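Local coordinates for protein aminoglycoside phosphotransferase (Alicyclobacillus acidocaldarius subsp. acidocaldarius, PDB 4PDY) that probably transfers a phosphoryl group to a small-molecule substrate, as relatives with the protein-kinase-like aminoglycoside phosphotransferase fold do, at residues E177-D182 against H310-F315; G219-L224 against E245-A250. All blocks are in the same frame, centred on the assembly; numbering follows the deposited sequence.

Overall arrangement
After a short helix, 25-28, the chain builds the antiparallel sheet of strands 35-41 to 103-109, with helix 64-79 inserted, which takes no part in either contact, and then enters its largely helical part. Contact 1 opens at residues 177-182, the start of helix 180-187, and is closed only at 310-315, on helix 303-315, after 127 intervening and mostly helical residues. Contact 2 lies wholly within that span: 219-224 and 245-250 close a much shorter loop of 20 residues, which holds strands 231-233 and 239-241 and no helix. The loops therefore nest and do not cross. The centres of contacts 1 and 2 are about 34 Å apart; contact 1 joins two outlying helices, contact 2 a buried two-stranded pair.

Contact 1: residues E177-D182 against H310-F315; sequences EKDAFD and HARYHF
Arg-312 contributes the largest share of this contact. CB leaves helix 303-315 toward the other segment, with CG anti to the backbone N (chi1 -171°), and the chain runs extended to NE. CG passes over the rim of the Tyr-313 ring. CD then sits over the face of Phe-181, 3.4 Å from the ring centroid to CD, a CH-pi contact. Beyond it the guanidinium lies flat on the same ring, its plane within 10° of the phenyl plane; the shift carries NE and CZ over Phe-181 CG and CB. NE donates to a water, 2.9 Å from Arg-312 NE to its oxygen, and that water in turn donates to Asp-179 OD2 and Asp-182 OD1. At the tip, NH2 forms a salt bridge with Asp-179, 2.9 Å from Arg-312 NH2 to Asp-179 OD2, nearly straight at 163°, with the oxygen in the guanidinium plane but approached from above its own carboxylate.

Asp-179 is also the N-cap of helix 180-187. It forms a capping box with Asp-182: Asp-182 N to Asp-179 OD1 and Asp-179 N to Asp-182 OD2 are each 2.9 Å. The buried Asp-182 OD1 takes the Tyr-313 hydroxyl on its anti lone pair, 2.6 Å from Tyr-313 OH to Asp-182 OD1, while Lys-175 makes a salt bridge to OD2; these donors would favour the charged carboxylate. Helix 319-347 packs on Phe-181 and supplies Gln-321 to Arg-312 NH1, whereas helix 154-173 meets Tyr-313 and Asp-182 through Ala-172.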
loop_
_atom_site.group_PDB
_atom_site.type_symbol
_atom_site.label_atom_id
_atom_site.label_comp_id
_atom_site.label_asym_id
_atom_site.label_seq_id
_atom_site.Cartn_x
_atom_site.Cartn_y
_atom_site.Cartn_z
ATOM N N GLU A 177 -18.419 -32.602 1.537
ATOM C CA GLU A 177 -18.953 -31.827 2.647
ATOM C C GLU A 177 -18.446 -30.389 2.521
ATOM O O GLU A 177 -17.260 -30.126 2.695
ATOM C CB GLU A 177 -18.512 -32.445 3.975
ATOM C CG GLU A 177 -19.129 -33.813 4.245
ATOM C CD GLU A 177 -18.627 -34.475 5.529
ATOM O OE1 GLU A 177 -17.775 -33.893 6.239
ATOM O OE2 GLU A 177 -19.093 -35.598 5.823
ATOM N N LYS A 178 -19.353 -29.471 2.193
ATOM C CA LYS A 178 -19.022 -28.066 2.017
ATOM C C LYS A 178 -19.293 -27.302 3.311
ATOM O O LYS A 178 -20.396 -27.356 3.847
ATOM C CB LYS A 178 -19.856 -27.482 0.881
ATOM C CG LYS A 178 -19.473 -28.018 -0.478
ATOM C CD LYS A 178 -20.558 -27.729 -1.479
ATOM C CE LYS A 178 -20.139 -28.225 -2.839
ATOM N NZ LYS A 178 -20.330 -29.695 -2.995
ATOM N N ASP A 179 -18.292 -26.580 3.801
ATOM C CA ASP A 179 -18.453 -25.769 4.996
ATOM C C ASP A 179 -19.066 -24.432 4.615
ATOM O O ASP A 179 -19.423 -24.182 3.435
ATOM C CB ASP A 179 -17.134 -25.670 5.773
ATOM C CG ASP A 179 -16.032 -24.891 5.051
ATOM O OD1 ASP A 179 -16.327 -24.000 4.218
ATOM O OD2 ASP A 179 -14.834 -25.145 5.371
ATOM N N ALA A 180 -19.273 -23.573 5.597
ATOM C CA ALA A 180 -19.963 -22.312 5.351
ATOM C C ALA A 180 -19.203 -21.448 4.355
ATOM O O ALA A 180 -19.809 -20.804 3.502
ATOM C CB ALA A 180 -20.164 -21.563 6.658
ATOM N N PHE A 181 -17.884 -21.423 4.463
ATOM C CA PHE A 181 -17.043 -20.681 3.517
ATOM C C PHE A 181 -17.222 -21.202 2.082
ATOM O O PHE A 181 -17.462 -20.426 1.156
ATOM C CB PHE A 181 -15.565 -20.756 3.910
ATOM C CG PHE A 181 -14.672 -19.878 3.078
ATOM C CD1 PHE A 181 -14.290 -20.296 1.817
ATOM C CD2 PHE A 181 -14.230 -18.644 3.515
ATOM C CE1 PHE A 181 -13.480 -19.511 1.024
ATOM C CE2 PHE A 181 -13.422 -17.853 2.723
ATOM C CZ PHE A 181 -13.053 -18.282 1.450
ATOM N N ASP A 182 -17.109 -22.510 1.906
ATOM C CA ASP A 182 -17.239 -23.140 0.594
ATOM C C ASP A 182 -18.553 -22.739 -0.021
ATOM O O ASP A 182 -18.603 -22.347 -1.189
ATOM C CB ASP A 182 -17.218 -24.656 0.744
ATOM C CG ASP A 182 -15.905 -25.207 1.306
ATOM O OD1 ASP A 182 -14.818 -24.637 1.045
ATOM O OD2 ASP A 182 -15.991 -26.249 2.014
ATOM N N HIS A 310 -7.432 -17.835 -1.600
ATOM C CA HIS A 310 -6.078 -18.304 -1.810
ATOM C C HIS A 310 -5.455 -18.771 -0.507
ATOM O O HIS A 310 -4.891 -19.856 -0.422
ATOM C CB HIS A 310 -5.205 -17.252 -2.482
ATOM C CG HIS A 310 -3.829 -17.733 -2.792
ATOM N ND1 HIS A 310 -3.480 -18.268 -4.010
ATOM C CD2 HIS A 310 -2.714 -17.795 -2.024
ATOM C CE1 HIS A 310 -2.213 -18.629 -3.978
ATOM N NE2 HIS A 310 -1.724 -18.364 -2.782
ATOM N N ALA A 311 -5.582 -17.943 0.528
ATOM C CA ALA A 311 -5.079 -18.316 1.857
ATOM C C ALA A 311 -5.735 -19.603 2.342
ATOM O O ALA A 311 -5.065 -20.529 2.811
ATOM C CB ALA A 311 -5.302 -17.188 2.848
ATOM N N ARG A 312 -7.052 -19.680 2.201
ATOM C CA ARG A 312 -7.789 -20.830 2.716
ATOM C C ARG A 312 -7.360 -22.149 2.092
ATOM O O ARG A 312 -7.126 -23.131 2.790
ATOM C CB ARG A 312 -9.288 -20.685 2.548
ATOM C CG ARG A 312 -10.089 -21.761 3.258
ATOM C CD ARG A 312 -11.553 -21.397 3.331
ATOM N NE ARG A 312 -12.337 -22.221 4.235
ATOM C CZ ARG A 312 -12.568 -21.931 5.525
ATOM N NH1 ARG A 312 -12.032 -20.858 6.088
ATOM N NH2 ARG A 312 -13.332 -22.752 6.216
ATOM N N TYR A 313 -7.292 -22.164 0.761
ATOM C CA TYR A 313 -7.147 -23.405 0.032
ATOM C C TYR A 313 -5.697 -23.750 -0.298
ATOM O O TYR A 313 -5.377 -24.924 -0.478
ATOM C CB TYR A 313 -7.983 -23.336 -1.233
ATOM C CG TYR A 313 -9.477 -23.190 -0.980
ATOM C CD1 TYR A 313 -10.192 -24.147 -0.275
ATOM C CD2 TYR A 313 -10.186 -22.119 -1.507
ATOM C CE1 TYR A 313 -11.565 -24.016 -0.069
ATOM C CE2 TYR A 313 -11.547 -21.994 -1.317
ATOM C CZ TYR A 313 -12.244 -22.940 -0.611
ATOM O OH TYR A 313 -13.590 -22.812 -0.426
ATOM N N HIS A 314 -4.825 -22.748 -0.407
ATOM C CA HIS A 314 -3.404 -23.012 -0.615
ATOM C C HIS A 314 -2.634 -23.162 0.688
ATOM O O HIS A 314 -1.655 -23.888 0.741
ATOM C CB HIS A 314 -2.733 -21.929 -1.446
ATOM C CG HIS A 314 -3.152 -21.912 -2.882
ATOM N ND1 HIS A 314 -2.372 -22.442 -3.890
ATOM C CD2 HIS A 314 -4.240 -21.382 -3.474
ATOM C CE1 HIS A 314 -2.986 -22.264 -5.043
ATOM N NE2 HIS A 314 -4.120 -21.629 -4.820
ATOM N N PHE A 315 -3.068 -22.433 1.715
ATOM C CA PHE A 315 -2.363 -22.429 2.979
ATOM C C PHE A 315 -3.138 -23.288 3.968
ATOM O O PHE A 315 -2.861 -24.480 4.091
ATOM C CB PHE A 315 -2.080 -20.997 3.467
ATOM C CG PHE A 315 -1.387 -20.113 2.463
ATOM C CD1 PHE A 315 -0.584 -20.639 1.458
ATOM C CD2 PHE A 315 -1.537 -18.735 2.530
ATOM C CE1 PHE A 315 0.012 -19.803 0.526
ATOM C CE2 PHE A 315 -0.924 -17.893 1.606
ATOM C CZ PHE A 315 -0.148 -18.437 0.605
HETATM O O HOH W 1 -13.200 -24.753 3.247
#

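Contact 2: residues G219-L224 against E245-A250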
loop_
_atom_site.group_PDB
_atom_site.type_symbol
_atom_site.label_atom_id
_atom_site.label_comp_id
_atom_site.label_asym_id
_atom_site.label_seq_id
_atom_site.Cartn_x
_atom_site.Cartn_y
_atom_site.Cartn_z
ATOM N N GLY A 219 8.341 8.073 -15.539
ATOM C CA GLY A 219 8.805 7.759 -14.216
ATOM C C GLY A 219 7.911 8.368 -13.166
ATOM O O GLY A 219 6.746 8.685 -13.410
ATOM N N GLY A 220 8.468 8.522 -11.982
ATOM C CA GLY A 220 7.692 8.848 -10.816
ATOM C C GLY A 220 7.547 7.568 -10.029
ATOM O O GLY A 220 7.177 6.504 -10.566
ATOM N N TRP A 221 7.880 7.648 -8.736
ATOM C CA TRP A 221 7.819 6.501 -7.853
ATOM C C TRP A 221 6.477 6.420 -7.151
ATOM O O TRP A 221 5.867 7.443 -6.818
ATOM C CB TRP A 221 8.922 6.607 -6.797
ATOM C CG TRP A 221 10.306 6.455 -7.306
ATOM C CD1 TRP A 221 10.845 7.005 -8.445
ATOM C CD2 TRP A 221 11.373 5.746 -6.666
ATOM N NE1 TRP A 221 12.173 6.650 -8.562
ATOM C CE2 TRP A 221 12.515 5.862 -7.493
ATOM C CE3 TRP A 221 11.465 4.982 -5.493
ATOM C CZ2 TRP A 221 13.737 5.275 -7.158
ATOM C CZ3 TRP A 221 12.663 4.390 -5.175
ATOM C CH2 TRP A 221 13.791 4.550 -5.993
ATOM N N CYS A 222 6.045 5.202 -6.883
ATOM C CA CYS A 222 4.973 4.920 -5.935
ATOM C C CYS A 222 5.574 4.443 -4.626
ATOM O O CYS A 222 6.673 3.916 -4.590
ATOM C CB CYS A 222 3.998 3.854 -6.462
ATOM S SG CYS A 222 2.800 4.445 -7.663
ATOM N N HIS A 223 4.816 4.659 -3.547
ATOM C CA HIS A 223 5.212 4.201 -2.227
ATOM C C HIS A 223 5.012 2.687 -2.066
ATOM O O HIS A 223 5.865 1.987 -1.539
ATOM C CB HIS A 223 4.397 4.969 -1.188
ATOM C CG HIS A 223 4.694 4.589 0.228
ATOM N ND1 HIS A 223 4.036 3.565 0.865
ATOM C CD2 HIS A 223 5.551 5.113 1.134
ATOM C CE1 HIS A 223 4.465 3.485 2.119
ATOM N NE2 HIS A 223 5.397 4.394 2.288
ATOM N N LEU A 224 3.860 2.191 -2.525
ATOM C CA LEU A 224 3.572 0.746 -2.611
ATOM C C LEU A 224 3.485 0.011 -1.275
ATOM O O LEU A 224 3.515 -1.209 -1.233
ATOM C CB LEU A 224 4.534 0.034 -3.557
ATOM C CG LEU A 224 4.541 0.595 -4.989
ATOM C CD1 LEU A 224 5.548 -0.112 -5.884
ATOM C CD2 LEU A 224 3.148 0.539 -5.606
ATOM N N GLU A 245 10.502 1.214 1.822
ATOM C CA GLU A 245 11.275 0.037 1.411
ATOM C C GLU A 245 10.710 -0.646 0.162
ATOM O O GLU A 245 11.447 -1.330 -0.527
ATOM C CB GLU A 245 11.381 -0.953 2.569
ATOM C CG GLU A 245 12.141 -0.391 3.746
ATOM C CD GLU A 245 12.217 -1.327 4.927
ATOM O OE1 GLU A 245 12.020 -2.539 4.773
ATOM O OE2 GLU A 245 12.463 -0.815 6.045
ATOM N N LEU A 246 9.411 -0.515 -0.063
ATOM C CA LEU A 246 8.800 -1.083 -1.276
ATOM C C LEU A 246 8.666 -0.074 -2.411
ATOM O O LEU A 246 8.200 -0.438 -3.500
ATOM C CB LEU A 246 7.437 -1.675 -0.928
ATOM C CG LEU A 246 7.449 -2.836 0.050
ATOM C CD1 LEU A 246 6.055 -3.373 0.258
ATOM C CD2 LEU A 246 8.382 -3.938 -0.422
ATOM N N ALA A 247 9.068 1.169 -2.188
ATOM C CA ALA A 247 8.899 2.228 -3.173
ATOM C C ALA A 247 9.772 1.952 -4.390
ATOM O O ALA A 247 10.897 1.479 -4.249
ATOM C CB ALA A 247 9.209 3.600 -2.573
ATOM N N ARG A 248 9.243 2.274 -5.581
ATOM C CA ARG A 248 9.996 2.112 -6.844
ATOM C C ARG A 248 9.234 2.858 -7.924
ATOM O O ARG A 248 8.089 3.214 -7.721
ATOM C CB ARG A 248 10.158 0.647 -7.238
ATOM C CG ARG A 248 8.850 -0.074 -7.387
ATOM C CD ARG A 248 9.016 -1.538 -7.778
ATOM N NE ARG A 248 7.731 -2.231 -7.696
ATOM C CZ ARG A 248 6.828 -2.289 -8.681
ATOM N NH1 ARG A 248 7.045 -1.694 -9.855
ATOM N NH2 ARG A 248 5.687 -2.940 -8.484
ATOM N N PRO A 249 9.890 3.107 -9.068
ATOM C CA PRO A 249 9.167 3.674 -10.187
ATOM C C PRO A 249 7.968 2.767 -10.541
ATOM O O PRO A 249 8.128 1.552 -10.721
ATOM C CB PRO A 249 10.216 3.684 -11.319
ATOM C CG PRO A 249 11.533 3.765 -10.605
ATOM C CD PRO A 249 11.317 2.931 -9.374
ATOM N N ALA A 250 6.788 3.352 -10.644
ATOM C CA ALA A 250 5.571 2.600 -10.947
ATOM C C ALA A 250 4.462 3.551 -11.305
ATOM O O ALA A 250 4.466 4.693 -10.844
ATOM C CB ALA A 250 5.166 1.729 -9.782
HETATM O O HOH W 2 7.440 1.411 0.698
#
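Pro-249 is the bump that sits on the flat indole of Trp-221. The two side chains lie alongside and point the same way, so that Pro-249 CD stands over the five-membered ring, 3.8 Å from its centroid and 14° off the normal, a CH-pi contact. Arg-248 CA settles on the same face nearer the rim. Ala-247 abuts the ring's edge, with its CB in the indole plane and 3.9 Å from Trp-221 CE3. Trp-221 CA and Pro-249 CA come within 3.9 Å, close spacing that fits their non-hydrogen-bonded antiparallel pairing.

Next to it, Cys-222 and Arg-248 form the hydrogen-bonded pair: Cys-222 N to Arg-248 O is 3.0 Å and Arg-248 N to Cys-222 O is 3.2 Å. A third bond, from Ala-250 N to Gly-220 O, lies on the far side of the Trp-221/Pro-249 pair and continues the pairing at that one end. From His-223 to Asn-230 the sequence matches the H-x-D-x-x-x-x-N catalytic-loop motif of aminoglycoside phosphotransferases and related kinases, so this short sheet runs into the base of that loop. His-223 turns away from the 245-250 segment, its NE2 bonded to Ile-242 O and its ND1 to Asp-225 N, while Asp-255 receives the backbone N-H groups of His-223 and Leu-224.

Past the turn, Leu-224, in left-handed backbone geometry (phi 66°), pushes CD1 onto the guanidinium face of Arg-248, crossing that chain nearly at right angles, with CD1 3.5 Å from Arg-248 NE. Its CB meets Leu-246 CB at 4.3 Å. A water bridges the segments beyond the paired residues, donating to His-223 O and accepting from Leu-246 N.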